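AlyQ (Persicobacter sp. CCB-QB2, PDB 7D2A) binds alginate-derived uronic acid sugars through its family 32 carbohydrate-binding module, a calcium-containing domain. Local coordinates at residues T46-S51 against T107-R112. Sequence-based numbering, arbitrary orientation.
Sequences TFDLGS and TARYIR
Arg109 grips Asp48 side-on in a two-pronged salt bridge just where the chain turns a corner, at Gly50-Ser51 after one strand and at Arg109 before the other. This is the end of an antiparallel strand pair, 43-49 against 110-118, in the beta-sandwich of an F5/8 type C domain, with Arg109 and Tyr110 forming a classic beta bulge opposite Gly77. Arg109 NE meets Asp48 OD1 at 2.8 Å. NH2 meets OD2 at 3.1 Å, the two planes nearly coplanar. OD1 of Asp48 is held twice, because the backbone N of Gly50 also reaches it at 2.7 Å to close an Asx turn, coming from the other face of the carboxylate. Gly50 O sits over the centre of one guanidinium face, and Tyr110 OH over the rim of the opposite one. An alanine in place of Arg109 would probably leave the Asp48 carboxylate without its charged mate and Gly50 O without the flat group beneath it. Within the sheet, Phe47 and Ile111 form a hydrogen-bonded antiparallel pair, while Leu49 CD1 packs on Ile111 CD1, and both side chains touch Ile131. On the Asp48 face, Arg112, bent at chi3 (-72°), brings its NE to Thr46 OG1 at 2.9 Å, close to the guanidinium plane.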
ATOM      1  N   THR A  46       2.498   6.627  -0.783  1.00 11.05           N
ATOM      2  CA  THR A  46       2.671   6.693  -2.247  1.00 11.20           C
ATOM      3  C   THR A  46       3.995   6.077  -2.641  1.00 10.98           C
ATOM      4  O   THR A  46       5.072   6.550  -2.196  1.00 11.57           O
ATOM      5  CB  THR A  46       2.559   8.125  -2.791  1.00 11.76           C
ATOM      6  OG1 THR A  46       1.388   8.717  -2.215  1.00 12.96           O
ATOM      7  CG2 THR A  46       2.470   8.099  -4.302  1.00 13.34           C
ATOM      8  N   PHE A  47       3.952   5.072  -3.505  1.00 11.06           N
ATOM      9  CA  PHE A  47       5.102   4.306  -4.010  1.00 12.61           C
ATOM     10  C   PHE A  47       5.442   4.779  -5.402  1.00 13.25           C
ATOM     11  O   PHE A  47       4.529   4.924  -6.231  1.00 13.07           O
ATOM     12  CB  PHE A  47       4.767   2.819  -4.041  1.00 12.79           C
ATOM     13  CG  PHE A  47       4.336   2.358  -2.698  1.00 11.81           C
ATOM     14  CD1 PHE A  47       5.273   2.027  -1.720  1.00 12.98           C
ATOM     15  CD2 PHE A  47       3.006   2.349  -2.351  1.00 12.71           C
ATOM     16  CE1 PHE A  47       4.835   1.682  -0.455  1.00 13.40           C
ATOM     17  CE2 PHE A  47       2.583   1.998  -1.073  1.00 13.75           C
ATOM     18  CZ  PHE A  47       3.514   1.694  -0.134  1.00 13.42           C
ATOM     19  N   ASP A  48       6.724   5.046  -5.655  1.00 12.39           N
ATOM     20  CA  ASP A  48       7.225   5.543  -6.948  1.00 13.24           C
ATOM     21  C   ASP A  48       7.996   4.404  -7.625  1.00 12.98           C
ATOM     22  O   ASP A  48       9.012   3.961  -7.045  1.00 12.95           O
ATOM     23  CB  ASP A  48       8.094   6.765  -6.700  1.00 15.70           C
ATOM     24  CG  ASP A  48       8.613   7.456  -7.933  1.00 17.25           C
ATOM     25  OD1 ASP A  48       8.341   6.990  -9.069  1.00 15.18           O
ATOM     26  OD2 ASP A  48       9.234   8.506  -7.726  1.00 22.15           O
ATOM     27  N   LEU A  49       7.613   4.070  -8.858  1.00 12.16           N
ATOM     28  CA  LEU A  49       8.330   3.038  -9.633  1.00 12.35           C
ATOM     29  C   LEU A  49       9.478   3.648 -10.429  1.00 13.39           C
ATOM     30  O   LEU A  49      10.258   2.839 -11.067  1.00 14.58           O
ATOM     31  CB  LEU A  49       7.375   2.289 -10.555  1.00 12.29           C
ATOM     32  CG  LEU A  49       6.199   1.598  -9.872  1.00 12.04           C
ATOM     33  CD1 LEU A  49       5.360   0.816 -10.897  1.00 12.11           C
ATOM     34  CD2 LEU A  49       6.640   0.677  -8.737  1.00 12.17           C
ATOM     35  N   GLY A  50       9.533   4.985 -10.495  1.00 15.09           N
ATOM     36  CA  GLY A  50      10.645   5.695 -11.170  1.00 16.05           C
ATOM     37  C   GLY A  50      10.276   6.036 -12.606  1.00 16.67           C
ATOM     38  O   GLY A  50      10.795   7.003 -13.137  1.00 20.21           O
ATOM     39  N   SER A  51       9.386   5.277 -13.227  1.00 17.34           N
ATOM     40  CA  SER A  51       8.900   5.539 -14.591  1.00 17.67           C
ATOM     41  C   SER A  51       7.602   4.755 -14.729  1.00 16.89           C
ATOM     42  O   SER A  51       7.281   3.992 -13.814  1.00 16.24           O
ATOM     43  CB  SER A  51       9.908   5.124 -15.630  1.00 18.81           C
ATOM     44  OG  SER A  51      10.212   3.752 -15.507  1.00 19.70           O
ATOM     45  N   THR A 107      -1.297   1.481 -16.727  1.00 14.28           N
ATOM     46  CA  THR A 107       0.065   2.046 -16.701  1.00 15.17           C
ATOM     47  C   THR A 107       0.123   2.952 -15.496  1.00 16.21           C
ATOM     48  O   THR A 107      -0.838   3.723 -15.265  1.00 18.40           O
ATOM     49  CB  THR A 107       0.406   2.780 -18.005  1.00 18.02           C
ATOM     50  OG1 THR A 107       0.403   1.752 -18.982  1.00 18.22           O
ATOM     51  CG2 THR A 107       1.750   3.454 -17.946  1.00 19.83           C
ATOM     52  N   ALA A 108       1.227   2.963 -14.763  1.00 13.93           N
ATOM     53  CA  ALA A 108       1.378   3.848 -13.594  1.00 13.60           C
ATOM     54  C   ALA A 108       2.858   3.992 -13.276  1.00 13.31           C
ATOM     55  O   ALA A 108       3.598   2.994 -13.354  1.00 13.86           O
ATOM     56  CB  ALA A 108       0.657   3.355 -12.351  1.00 13.80           C
ATOM     57  N   ARG A 109       3.240   5.185 -12.886  1.00 13.04           N
ATOM     58  CA  ARG A 109       4.522   5.428 -12.201  1.00 12.59           C
ATOM     59  C   ARG A 109       4.261   5.407 -10.702  1.00 13.01           C
ATOM     60  O   ARG A 109       5.147   4.936  -9.961  1.00 13.61           O
ATOM     61  CB  ARG A 109       5.161   6.747 -12.644  1.00 13.82           C
ATOM     62  CG  ARG A 109       6.324   7.136 -11.748  1.00 15.18           C
ATOM     63  CD  ARG A 109       7.118   8.314 -12.249  1.00 16.95           C
ATOM     64  NE  ARG A 109       8.150   8.628 -11.278  1.00 17.90           N
ATOM     65  CZ  ARG A 109       9.092   9.550 -11.436  1.00 21.33           C
ATOM     66  NH1 ARG A 109       9.146  10.283 -12.540  1.00 21.67           N
ATOM     67  NH2 ARG A 109       9.936   9.779 -10.447  1.00 19.68           N
ATOM     68  N   TYR A 110       3.114   5.944 -10.245  1.00 12.21           N
ATOM     69  CA  TYR A 110       2.825   6.119  -8.798  1.00 12.12           C
ATOM     70  C   TYR A 110       1.649   5.229  -8.432  1.00 11.66           C
ATOM     71  O   TYR A 110       0.611   5.193  -9.161  1.00 12.41           O
ATOM     72  CB  TYR A 110       2.507   7.580  -8.476  1.00 13.59           C
ATOM     73  CG  TYR A 110       3.651   8.518  -8.720  1.00 13.78           C
ATOM     74  CD1 TYR A 110       4.658   8.707  -7.797  1.00 13.64           C
ATOM     75  CD2 TYR A 110       3.749   9.212  -9.913  1.00 16.18           C
ATOM     76  CE1 TYR A 110       5.749   9.510  -8.054  1.00 16.82           C
ATOM     77  CE2 TYR A 110       4.806  10.065 -10.173  1.00 17.36           C
ATOM     78  CZ  TYR A 110       5.797  10.240  -9.231  1.00 17.82           C
ATOM     79  OH  TYR A 110       6.854  11.077  -9.470  1.00 20.90           O
ATOM     80  N   ILE A 111       1.774   4.571  -7.284  1.00 10.65           N
ATOM     81  CA  ILE A 111       0.731   3.746  -6.647  1.00 10.96           C
ATOM     82  C   ILE A 111       0.540   4.271  -5.245  1.00 11.15           C
ATOM     83  O   ILE A 111       1.528   4.356  -4.505  1.00 11.91           O
ATOM     84  CB  ILE A 111       1.126   2.262  -6.624  1.00 12.16           C
ATOM     85  CG1 ILE A 111       1.224   1.626  -8.011  1.00 13.40           C
ATOM     86  CG2 ILE A 111       0.113   1.523  -5.778  1.00 13.15           C
ATOM     87  CD1 ILE A 111       2.374   1.961  -8.869  1.00 14.97           C
ATOM     88  N   ARG A 112      -0.679   4.678  -4.930  1.00 10.71           N
ATOM     89  CA  ARG A 112      -0.991   5.221  -3.606  1.00 11.04           C
ATOM     90  C   ARG A 112      -1.962   4.295  -2.903  1.00 10.64           C
ATOM     91  O   ARG A 112      -3.028   3.976  -3.469  1.00 11.50           O
ATOM     92  CB  ARG A 112      -1.602   6.617  -3.754  1.00  9.53           C
ATOM     93  CG  ARG A 112      -2.044   7.246  -2.439  1.00 11.39           C
ATOM     94  CD  ARG A 112      -2.427   8.685  -2.680  1.00 11.93           C
ATOM     95  NE  ARG A 112      -1.286   9.511  -2.929  1.00 13.86           N
ATOM     96  CZ  ARG A 112      -1.332  10.821  -3.180  1.00 16.07           C
ATOM     97  NH1 ARG A 112      -2.503  11.435  -3.243  1.00 19.07           N
ATOM     98  NH2 ARG A 112      -0.203  11.486  -3.402  1.00 17.95           N
TER